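Long-range contacts in member of DUF4221 family (Bacteroides vulgatus, PDB 3S9J), which is of unknown function but folds as a six-bladed beta-propeller that carries bound sodium ions in the crystal: residues A[31-35]-A[330-335]; A[323-327]-A[341-347]; A[336-342]-A[355-361]. One frame throughout, in Å; residues are numbered along the deposited sequence. Where two conformers were deposited one is given.

Near the N terminus, strand 8-19 joins the edge of a sheet otherwise built from the end of the chain, closing the propeller ring by pairing with strand 354-364, and the next blade opens with strand 31-36. Contact 1 brings that strand beside 330-335, 295 residues on, and packs the innermost strands of the two adjacent blades together. In the last blade, contact 2 sets the loop before strand 327-334 against the loop after strand 337-341. Contact 3 pairs strand 337-341 with strand 354-364. Contacts 2 and 3 share S341 and E342. Along the chain contact 2 crosses both others, whereas contact 3 opens after contact 1 has closed.

Contact 1 of 3, residues A[31-35]-A[330-335]; sequences MFQFE and MSFVGR
E35 and R335 form a two-pronged salt bridge at one end of this junction between propeller blades, where the innermost strands of the first and last blades run nearly parallel, 9° apart. Their axes come no closer than 6.6 Å, and the two strands share no direct backbone hydrogen bond. R335 presents its guanidinium side-on: NH2 reaches E35 OE1 at 2.7 Å and NE reaches E35 OE2 at 2.9 Å, both nearly straight. The carboxylate oxygens lie close to the guanidinium plane, but the NE bond meets OE2 from above the carboxylate plane. OE2 also bonds to Y275 OH, and NH2 to the carbonyl of G38, which helps fix the rotation of both groups.

Water bridges the gap between the two strands' carbonyls. One water links the backbone O atoms of M31 and S331, at 2.8 Å from each; another links V333 O and, weakly, Q33 OE1. The Q33 amide is held mainly from outside: K274 NZ bonds to OE1, while NE2 bonds to E40 OE1 and Y275 OH. Q33 CG stands anti to the backbone N (chi1 -175°), and the bend at chi2 puts CD beside V333 O; Q33 CB approaches F332 CD2 at 3.6 Å.

Selenomethionine M31 fills the other end. Its SE lies 3.8 Å from CG of selenomethionine M330, the two side chains crossing at about a right angle. Beyond the selenium, the terminal methyl touches both backbone and ring: M31 CE is 3.5 Å from S331 O and 3.8 Å from F332 CD1.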
loop_
_atom_site.group_PDB
_atom_site.type_symbol
_atom_site.label_atom_id
_atom_site.label_comp_id
_atom_site.label_asym_id
_atom_site.label_seq_id
_atom_site.Cartn_x
_atom_site.Cartn_y
_atom_site.Cartn_z
HETATM N N MSE A 31 5.825 1.121 5.474
HETATM C CA MSE A 31 6.980 2.005 5.318
HETATM C C MSE A 31 6.602 3.121 4.361
HETATM O O MSE A 31 6.093 2.875 3.283
HETATM C CB MSE A 31 8.250 1.290 4.797
HETATM C CG MSE A 31 8.071 0.283 3.786
HETATM SE SE MSE A 31 9.886 0.138 2.918
HETATM C CE MSE A 31 9.320 1.213 1.351
ATOM N N PHE A 32 6.814 4.350 4.808
ATOM C CA PHE A 32 6.421 5.529 4.051
ATOM C C PHE A 32 7.496 6.590 4.099
ATOM O O PHE A 32 8.045 6.882 5.153
ATOM C CB PHE A 32 5.175 6.143 4.658
ATOM C CG PHE A 32 3.955 5.231 4.648
ATOM C CD1 PHE A 32 3.353 4.894 3.459
ATOM C CD2 PHE A 32 3.448 4.708 5.837
ATOM C CE1 PHE A 32 2.233 4.058 3.448
ATOM C CE2 PHE A 32 2.322 3.914 5.850
ATOM C CZ PHE A 32 1.707 3.567 4.631
ATOM N N GLN A 33 7.746 7.220 2.965
ATOM C CA GLN A 33 8.648 8.362 2.904
ATOM C C GLN A 33 7.909 9.599 3.435
ATOM O O GLN A 33 6.706 9.788 3.192
ATOM C CB GLN A 33 9.142 8.560 1.463
ATOM C CG GLN A 33 10.187 9.638 1.257
ATOM C CD GLN A 33 9.608 11.014 0.914
ATOM O OE1 GLN A 33 8.410 11.245 1.064
ATOM N NE2 GLN A 33 10.474 11.931 0.445
ATOM N N PHE A 34 8.663 10.455 4.127
ATOM C CA PHE A 34 8.154 11.725 4.620
ATOM C C PHE A 34 9.287 12.746 4.744
ATOM O O PHE A 34 10.455 12.383 4.748
ATOM C CB PHE A 34 7.421 11.553 5.949
ATOM C CG PHE A 34 8.309 11.242 7.118
ATOM C CD1 PHE A 34 8.723 9.956 7.362
ATOM C CD2 PHE A 34 8.695 12.236 8.005
ATOM C CE1 PHE A 34 9.542 9.653 8.424
ATOM C CE2 PHE A 34 9.503 11.956 9.082
ATOM C CZ PHE A 34 9.926 10.641 9.317
ATOM N N GLU A 35 8.892 14.014 4.791
ATOM C CA GLU A 35 9.800 15.120 5.031
ATOM C C GLU A 35 9.604 15.682 6.414
ATOM O O GLU A 35 8.481 15.783 6.881
ATOM C CB GLU A 35 9.554 16.214 4.003
ATOM C CG GLU A 35 9.797 15.777 2.546
ATOM C CD GLU A 35 10.881 16.524 1.839
ATOM O OE1 GLU A 35 11.509 17.412 2.452
ATOM O OE2 GLU A 35 11.116 16.245 0.645
HETATM N N MSE A 330 8.082 -3.344 -1.157
HETATM C CA MSE A 330 8.755 -2.262 -0.433
HETATM C C MSE A 330 9.263 -1.226 -1.433
HETATM O O MSE A 330 10.415 -1.287 -1.910
HETATM C CB MSE A 330 9.891 -2.791 0.426
HETATM C CG MSE A 330 9.428 -3.408 1.742
HETATM SE SE MSE A 330 10.870 -3.629 3.022
HETATM C CE MSE A 330 11.911 -4.987 2.073
ATOM N N SER A 331 8.364 -0.330 -1.821
ATOM C CA SER A 331 8.662 0.731 -2.776
ATOM C C SER A 331 8.220 2.064 -2.162
ATOM O O SER A 331 7.282 2.091 -1.363
ATOM C CB SER A 331 7.939 0.496 -4.117
ATOM O OG SER A 331 8.473 -0.639 -4.773
ATOM N N PHE A 332 8.910 3.139 -2.523
ATOM C CA PHE A 332 8.510 4.485 -2.116
ATOM C C PHE A 332 9.024 5.523 -3.082
ATOM O O PHE A 332 9.997 5.304 -3.817
ATOM C CB PHE A 332 8.996 4.812 -0.706
ATOM C CG PHE A 332 10.491 5.056 -0.581
ATOM C CD1 PHE A 332 11.360 3.995 -0.296
ATOM C CD2 PHE A 332 11.032 6.334 -0.684
ATOM C CE1 PHE A 332 12.719 4.193 -0.159
ATOM C CE2 PHE A 332 12.422 6.545 -0.551
ATOM C CZ PHE A 332 13.264 5.471 -0.277
ATOM N N VAL A 333 8.355 6.664 -3.109
ATOM C CA VAL A 333 8.837 7.786 -3.928
ATOM C C VAL A 333 9.607 8.730 -3.013
ATOM O O VAL A 333 9.082 9.171 -1.984
ATOM C CB VAL A 333 7.689 8.550 -4.574
ATOM C CG1 VAL A 333 8.237 9.795 -5.381
ATOM C CG2 VAL A 333 6.871 7.619 -5.490
ATOM N N GLY A 334 10.853 9.013 -3.379
ATOM C CA GLY A 334 11.700 9.989 -2.710
ATOM C C GLY A 334 11.937 11.198 -3.586
ATOM O O GLY A 334 11.483 11.246 -4.727
ATOM N N ARG A 335 12.672 12.171 -3.063
ATOM C CA ARG A 335 13.029 13.361 -3.866
ATOM C C ARG A 335 13.631 13.021 -5.222
ATOM O O ARG A 335 13.298 13.665 -6.213
ATOM C CB ARG A 335 13.998 14.247 -3.092
ATOM C CG ARG A 335 13.392 14.915 -1.875
ATOM C CD ARG A 335 14.513 15.584 -1.058
ATOM N NE ARG A 335 13.983 16.322 0.074
ATOM C CZ ARG A 335 14.695 17.127 0.865
ATOM N NH1 ARG A 335 15.992 17.314 0.677
ATOM N NH2 ARG A 335 14.090 17.761 1.845
HETATM O O HOH W 1 5.883 3.556 0.584
HETATM O O HOH W 2 6.590 10.070 -1.467
#

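Contact 2 of 3, residues A[323-327]-A[341-347]; sequences GKKYF and SENNLEN. With FMT (formic acid), chain K.
S341 O receives the backbone N of F327 at 2.7 Å where two loops at one end of the last propeller blade meet, and an ST turn starts here: S341 OG accepts from N343 N. E342 lies alongside Y326, pointing the same way, with carboxylate and ring planes 79° apart. Its OE2 is 3.7 Å from Y326 CE1 but bonds to T358 OG1, while OE1 accepts a hydrogen bond from N347 ND2.

N343 is the centre of an inverse gamma turn, and its carbonyl O packs 3.5 Å from F327 CB; its side-chain OD1 bonds to V356 N and ND2 to K354 O. N344 holds CG anti to the backbone N, chi1 -175°, and thereby reaches the facing loop. From there ND2 donates to Y326 O at 2.9 Å, well above the carbonyl plane, and also to K300 O. Its OD1 accepts from E346 N, an Asx turn within the type I turn N344-N347. L345 N binds O1 of a bound formic acid, probably from the crystallisation liquor, which K300 NZ and Y26 OH also hold.

E346 lies by K324, but both side chains have alternate conformers and the detail of their packing is doubtful. N347 finishes the segment: its ND2 donates to K325 O at 2.9 Å, in the carbonyl plane and on a lone pair, with an N-H...O angle of 165°.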
loop_
_atom_site.group_PDB
_atom_site.type_symbol
_atom_site.label_atom_id
_atom_site.label_comp_id
_atom_site.label_asym_id
_atom_site.label_seq_id
_atom_site.Cartn_x
_atom_site.Cartn_y
_atom_site.Cartn_z
ATOM N N GLY A 323 12.107 -10.886 -12.632
ATOM C CA GLY A 323 11.916 -11.498 -11.322
ATOM C C GLY A 323 13.265 -11.730 -10.633
ATOM O O GLY A 323 14.311 -11.467 -11.226
ATOM N N LYS A 324 13.210 -12.256 -9.410
ATOM C CA LYS A 324 14.373 -12.704 -8.635
ATOM C C LYS A 324 15.366 -11.573 -8.341
ATOM O O LYS A 324 16.548 -11.810 -8.155
ATOM C CB LYS A 324 15.067 -13.902 -9.308
ATOM C CG LYS A 324 14.276 -15.212 -9.170
ATOM C CD LYS A 324 15.078 -16.401 -9.632
ATOM C CE LYS A 324 15.484 -16.228 -11.091
ATOM N NZ LYS A 324 14.299 -16.359 -12.023
ATOM N N LYS A 325 14.861 -10.337 -8.285
ATOM C CA LYS A 325 15.742 -9.187 -8.093
ATOM C C LYS A 325 15.164 -8.144 -7.152
ATOM O O LYS A 325 15.875 -7.683 -6.245
ATOM C CB LYS A 325 16.052 -8.529 -9.439
ATOM C CG LYS A 325 17.110 -7.421 -9.328
ATOM C CD LYS A 325 17.668 -6.976 -10.688
ATOM C CE LYS A 325 18.811 -5.957 -10.445
ATOM N NZ LYS A 325 19.340 -5.421 -11.710
ATOM N N TYR A 326 13.905 -7.771 -7.349
ATOM C CA TYR A 326 13.284 -6.729 -6.565
ATOM C C TYR A 326 12.247 -7.261 -5.595
ATOM O O TYR A 326 11.633 -8.316 -5.816
ATOM C CB TYR A 326 12.604 -5.706 -7.497
ATOM C CG TYR A 326 13.576 -5.085 -8.439
ATOM C CD1 TYR A 326 14.405 -4.044 -8.025
ATOM C CD2 TYR A 326 13.692 -5.534 -9.749
ATOM C CE1 TYR A 326 15.328 -3.476 -8.890
ATOM C CE2 TYR A 326 14.614 -4.968 -10.619
ATOM C CZ TYR A 326 15.420 -3.950 -10.182
ATOM O OH TYR A 326 16.355 -3.408 -11.012
ATOM N N PHE A 327 12.042 -6.513 -4.513
ATOM C CA PHE A 327 10.979 -6.766 -3.569
ATOM C C PHE A 327 10.065 -5.537 -3.678
ATOM O O PHE A 327 10.202 -4.557 -2.917
ATOM C CB PHE A 327 11.522 -6.976 -2.146
ATOM C CG PHE A 327 10.498 -7.532 -1.214
ATOM C CD1 PHE A 327 10.327 -8.914 -1.097
ATOM C CD2 PHE A 327 9.630 -6.706 -0.532
ATOM C CE1 PHE A 327 9.330 -9.445 -0.255
ATOM C CE2 PHE A 327 8.654 -7.245 0.294
ATOM C CZ PHE A 327 8.503 -8.602 0.417
ATOM N N SER A 341 12.830 -1.762 -3.572
ATOM C CA SER A 341 13.772 -2.579 -2.811
ATOM C C SER A 341 14.334 -3.703 -3.633
ATOM O O SER A 341 13.628 -4.289 -4.506
ATOM C CB SER A 341 13.103 -3.165 -1.564
ATOM O OG SER A 341 13.947 -4.061 -0.863
ATOM N N GLU A 342 15.586 -4.055 -3.324
ATOM C CA GLU A 342 16.241 -5.255 -3.894
ATOM C C GLU A 342 16.322 -6.412 -2.898
ATOM O O GLU A 342 17.098 -7.342 -3.094
ATOM C CB GLU A 342 17.628 -4.896 -4.464
ATOM C CG GLU A 342 17.503 -4.104 -5.769
ATOM C CD GLU A 342 18.700 -4.203 -6.712
ATOM O OE1 GLU A 342 19.519 -5.148 -6.599
ATOM O OE2 GLU A 342 18.806 -3.314 -7.589
ATOM N N ASN A 343 15.541 -6.364 -1.821
ATOM C CA ASN A 343 15.559 -7.416 -0.802
ATOM C C ASN A 343 14.651 -8.603 -1.192
ATOM O O ASN A 343 13.801 -9.017 -0.432
ATOM C CB ASN A 343 15.161 -6.873 0.552
ATOM C CG ASN A 343 16.240 -6.018 1.138
ATOM O OD1 ASN A 343 16.379 -4.875 0.736
ATOM N ND2 ASN A 343 17.026 -6.572 2.064
ATOM N N ASN A 344 14.879 -9.105 -2.400
ATOM C CA ASN A 344 14.294 -10.366 -2.899
ATOM C C ASN A 344 15.280 -11.476 -2.551
ATOM O O ASN A 344 16.465 -11.382 -2.878
ATOM C CB ASN A 344 14.121 -10.229 -4.407
ATOM C CG ASN A 344 13.413 -11.416 -5.048
ATOM O OD1 ASN A 344 13.848 -12.554 -4.854
ATOM N ND2 ASN A 344 12.350 -11.149 -5.819
ATOM N N LEU A 345 14.781 -12.509 -1.863
ATOM C CA LEU A 345 15.597 -13.622 -1.396
ATOM C C LEU A 345 16.413 -14.284 -2.523
ATOM O O LEU A 345 17.466 -14.876 -2.271
ATOM C CB LEU A 345 14.662 -14.641 -0.723
ATOM C CG LEU A 345 15.262 -15.807 0.049
ATOM C CD1 LEU A 345 16.129 -15.293 1.166
ATOM C CD2 LEU A 345 14.150 -16.693 0.595
ATOM N N GLU A 346 15.936 -14.186 -3.771
ATOM C CA GLU A 346 16.617 -14.827 -4.899
ATOM C C GLU A 346 17.606 -13.886 -5.622
ATOM O O GLU A 346 18.319 -14.295 -6.524
ATOM C CB GLU A 346 15.573 -15.476 -5.842
ATOM C CG GLU A 346 14.696 -16.500 -5.088
ATOM C CD GLU A 346 13.908 -17.444 -5.996
ATOM O OE1 GLU A 346 14.185 -17.471 -7.202
ATOM O OE2 GLU A 346 13.016 -18.164 -5.496
ATOM N N ASN A 347 17.673 -12.627 -5.203
ATOM C CA ASN A 347 18.680 -11.710 -5.691
ATOM C C ASN A 347 20.042 -12.236 -5.208
ATOM O O ASN A 347 20.203 -12.474 -4.021
ATOM C CB ASN A 347 18.427 -10.311 -5.123
ATOM C CG ASN A 347 19.310 -9.248 -5.738
ATOM O OD1 ASN A 347 20.523 -9.425 -5.860
ATOM N ND2 ASN A 347 18.708 -8.121 -6.109
HETATM C C FMT K . 12.500 -11.629 0.411
HETATM O O1 FMT K . 12.116 -12.173 -0.664
HETATM O O2 FMT K . 11.919 -11.755 1.500
#

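Contact 3 of 3, residues A[336-342]-A[355-361]; sequences EGLYISE and LVFTCFK
Y339 and C359 face each other as a non-hydrogen-bonded pair in the antiparallel ladder between the two middle strands of the last blade. C359 CB lies over one face of the tyrosine ring, and chi1, -177°, carries SG over the same face. SG stands 4.1 Å from the ring centroid, 21° off the normal, a sulfur-aromatic contact accompanied by a CH-pi contact from CB. F357 CB meets the same ring at its edge, 3.9 Å from Y339 CD2, and the two aromatic side chains cross at about a right angle. F332 of the innermost strand stacks on Y339 and meets F357 edge-to-face, continuing this packing into the neighbouring strand.

L338, I340, T358 and F360 occupy the other face. The extended I340 chain brings CD1 to 3.9 Å from F360 CE2, while L338 O lies at the edge of the phenylalanine ring. F321 adds an edge-to-face contact to F360. Paired backbone bonds join L338 with F360 and I340 with T358, and E342 N bonds to V356 O beyond them.

Polar side chains add bonds beside the ladder. T358 OG1 donates to E342 OE2 at 2.6 Å, from above the carboxylate plane, and T358 OG1 also bonds to Q15 NE2. At the end of the ladder where the 336-342 segment begins, K361 lies alongside E336, its chain bent at chi4, -103°, so that NZ bonds to both E336 O and OE1, each 2.8 Å away. NZ meets the carbonyl on a lone pair and the carboxylate on its anti side. K14 NZ gives OE1 a second salt bridge; two ammonium groups at one oxygen would probably stabilise the ionised glutamate.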
loop_
_atom_site.group_PDB
_atom_site.type_symbol
_atom_site.label_atom_id
_atom_site.label_comp_id
_atom_site.label_asym_id
_atom_site.label_seq_id
_atom_site.Cartn_x
_atom_site.Cartn_y
_atom_site.Cartn_z
ATOM N N GLU A 336 14.513 12.018 -5.275
ATOM C CA GLU A 336 15.264 11.696 -6.482
ATOM C C GLU A 336 14.550 10.787 -7.473
ATOM O O GLU A 336 14.952 10.692 -8.656
ATOM C CB GLU A 336 16.603 11.064 -6.116
ATOM C CG GLU A 336 17.585 12.014 -5.412
ATOM C CD GLU A 336 17.905 13.266 -6.221
ATOM O OE1 GLU A 336 17.978 13.207 -7.468
ATOM O OE2 GLU A 336 18.067 14.325 -5.597
ATOM N N GLY A 337 13.533 10.081 -6.995
ATOM C CA GLY A 337 12.773 9.189 -7.869
ATOM C C GLY A 337 12.008 8.090 -7.160
ATOM O O GLY A 337 11.706 8.191 -5.964
ATOM N N LEU A 338 11.721 7.032 -7.920
ATOM C CA LEU A 338 11.006 5.865 -7.423
ATOM C C LEU A 338 11.978 4.831 -6.927
ATOM O O LEU A 338 12.832 4.315 -7.696
ATOM C CB LEU A 338 10.134 5.262 -8.531
ATOM C CG LEU A 338 9.397 3.949 -8.232
ATOM C CD1 LEU A 338 8.402 4.118 -7.076
ATOM C CD2 LEU A 338 8.727 3.401 -9.504
ATOM N N TYR A 339 11.876 4.522 -5.643
ATOM C CA TYR A 339 12.767 3.563 -5.035
ATOM C C TYR A 339 12.073 2.221 -4.896
ATOM O O TYR A 339 10.979 2.141 -4.355
ATOM C CB TYR A 339 13.227 4.027 -3.671
ATOM C CG TYR A 339 14.188 5.204 -3.695
ATOM C CD1 TYR A 339 13.711 6.501 -3.754
ATOM C CD2 TYR A 339 15.548 5.019 -3.576
ATOM C CE1 TYR A 339 14.579 7.599 -3.738
ATOM C CE2 TYR A 339 16.434 6.128 -3.552
ATOM C CZ TYR A 339 15.927 7.407 -3.642
ATOM O OH TYR A 339 16.766 8.518 -3.604
ATOM N N ILE A 340 12.748 1.165 -5.360
ATOM C CA ILE A 340 12.228 -0.192 -5.295
ATOM C C ILE A 340 13.263 -1.035 -4.605
ATOM O O ILE A 340 14.449 -1.057 -5.009
ATOM C CB ILE A 340 11.900 -0.768 -6.695
ATOM C CG1 ILE A 340 11.006 0.192 -7.486
ATOM C CG2 ILE A 340 11.258 -2.195 -6.603
ATOM C CD1 ILE A 340 10.652 -0.309 -8.903
ATOM N N SER A 341 12.830 -1.762 -3.572
ATOM C CA SER A 341 13.772 -2.579 -2.811
ATOM C C SER A 341 14.334 -3.703 -3.633
ATOM O O SER A 341 13.628 -4.289 -4.506
ATOM C CB SER A 341 13.103 -3.165 -1.564
ATOM O OG SER A 341 13.947 -4.061 -0.863
ATOM N N GLU A 342 15.586 -4.055 -3.324
ATOM C CA GLU A 342 16.241 -5.255 -3.894
ATOM C C GLU A 342 16.322 -6.412 -2.898
ATOM O O GLU A 342 17.098 -7.342 -3.094
ATOM C CB GLU A 342 17.628 -4.896 -4.464
ATOM C CG GLU A 342 17.503 -4.104 -5.769
ATOM C CD GLU A 342 18.700 -4.203 -6.712
ATOM O OE1 GLU A 342 19.519 -5.148 -6.599
ATOM O OE2 GLU A 342 18.806 -3.314 -7.589
ATOM N N LEU A 355 19.163 -3.310 4.107
ATOM C CA LEU A 355 17.963 -2.868 3.388
ATOM C C LEU A 355 18.387 -2.030 2.193
ATOM O O LEU A 355 19.005 -0.984 2.337
ATOM C CB LEU A 355 17.004 -2.102 4.276
ATOM C CG LEU A 355 15.767 -1.503 3.642
ATOM C CD1 LEU A 355 14.824 -2.594 3.060
ATOM C CD2 LEU A 355 15.039 -0.644 4.730
ATOM N N VAL A 356 18.105 -2.529 0.988
ATOM C CA VAL A 356 18.652 -1.964 -0.250
ATOM C C VAL A 356 17.520 -1.541 -1.161
ATOM O O VAL A 356 16.544 -2.289 -1.320
ATOM C CB VAL A 356 19.533 -2.980 -1.019
ATOM C CG1 VAL A 356 20.045 -2.411 -2.343
ATOM C CG2 VAL A 356 20.713 -3.435 -0.150
ATOM N N PHE A 357 17.660 -0.354 -1.735
ATOM C CA PHE A 357 16.737 0.176 -2.743
ATOM C C PHE A 357 17.481 0.677 -3.947
ATOM O O PHE A 357 18.569 1.239 -3.814
ATOM C CB PHE A 357 15.923 1.364 -2.190
ATOM C CG PHE A 357 15.050 1.049 -1.038
ATOM C CD1 PHE A 357 13.735 0.634 -1.238
ATOM C CD2 PHE A 357 15.496 1.230 0.260
ATOM C CE1 PHE A 357 12.907 0.380 -0.180
ATOM C CE2 PHE A 357 14.666 0.996 1.332
ATOM C CZ PHE A 357 13.384 0.539 1.136
ATOM N N THR A 358 16.898 0.500 -5.135
ATOM C CA THR A 358 17.395 1.144 -6.326
ATOM C C THR A 358 16.460 2.295 -6.696
ATOM O O THR A 358 15.240 2.141 -6.667
ATOM C CB THR A 358 17.522 0.150 -7.481
ATOM O OG1 THR A 358 18.514 -0.822 -7.129
ATOM C CG2 THR A 358 17.922 0.874 -8.764
ATOM N N CYS A 359 17.047 3.447 -7.022
ATOM C CA CYS A 359 16.305 4.614 -7.453
ATOM C C CYS A 359 16.145 4.589 -8.962
ATOM O O CYS A 359 17.134 4.459 -9.684
ATOM C CB CYS A 359 17.065 5.885 -7.064
ATOM S SG CYS A 359 16.187 7.397 -7.478
ATOM N N PHE A 360 14.907 4.690 -9.418
ATOM C CA PHE A 360 14.579 4.754 -10.836
ATOM C C PHE A 360 14.129 6.136 -11.228
ATOM O O PHE A 360 13.201 6.677 -10.639
ATOM C CB PHE A 360 13.499 3.736 -11.183
ATOM C CG PHE A 360 13.988 2.339 -11.080
ATOM C CD1 PHE A 360 14.597 1.725 -12.169
ATOM C CD2 PHE A 360 13.934 1.668 -9.869
ATOM C CE1 PHE A 360 15.107 0.438 -12.068
ATOM C CE2 PHE A 360 14.443 0.402 -9.743
ATOM C CZ PHE A 360 15.050 -0.230 -10.849
ATOM N N LYS A 361 14.804 6.689 -12.240
ATOM C CA LYS A 361 14.470 8.003 -12.803
ATOM C C LYS A 361 13.744 7.857 -14.115
ATOM O O LYS A 361 13.894 6.856 -14.809
ATOM C CB LYS A 361 15.742 8.836 -12.982
ATOM C CG LYS A 361 16.424 9.093 -11.617
ATOM C CD LYS A 361 17.437 10.208 -11.637
ATOM C CE LYS A 361 17.796 10.656 -10.202
ATOM N NZ LYS A 361 17.116 11.948 -9.816
#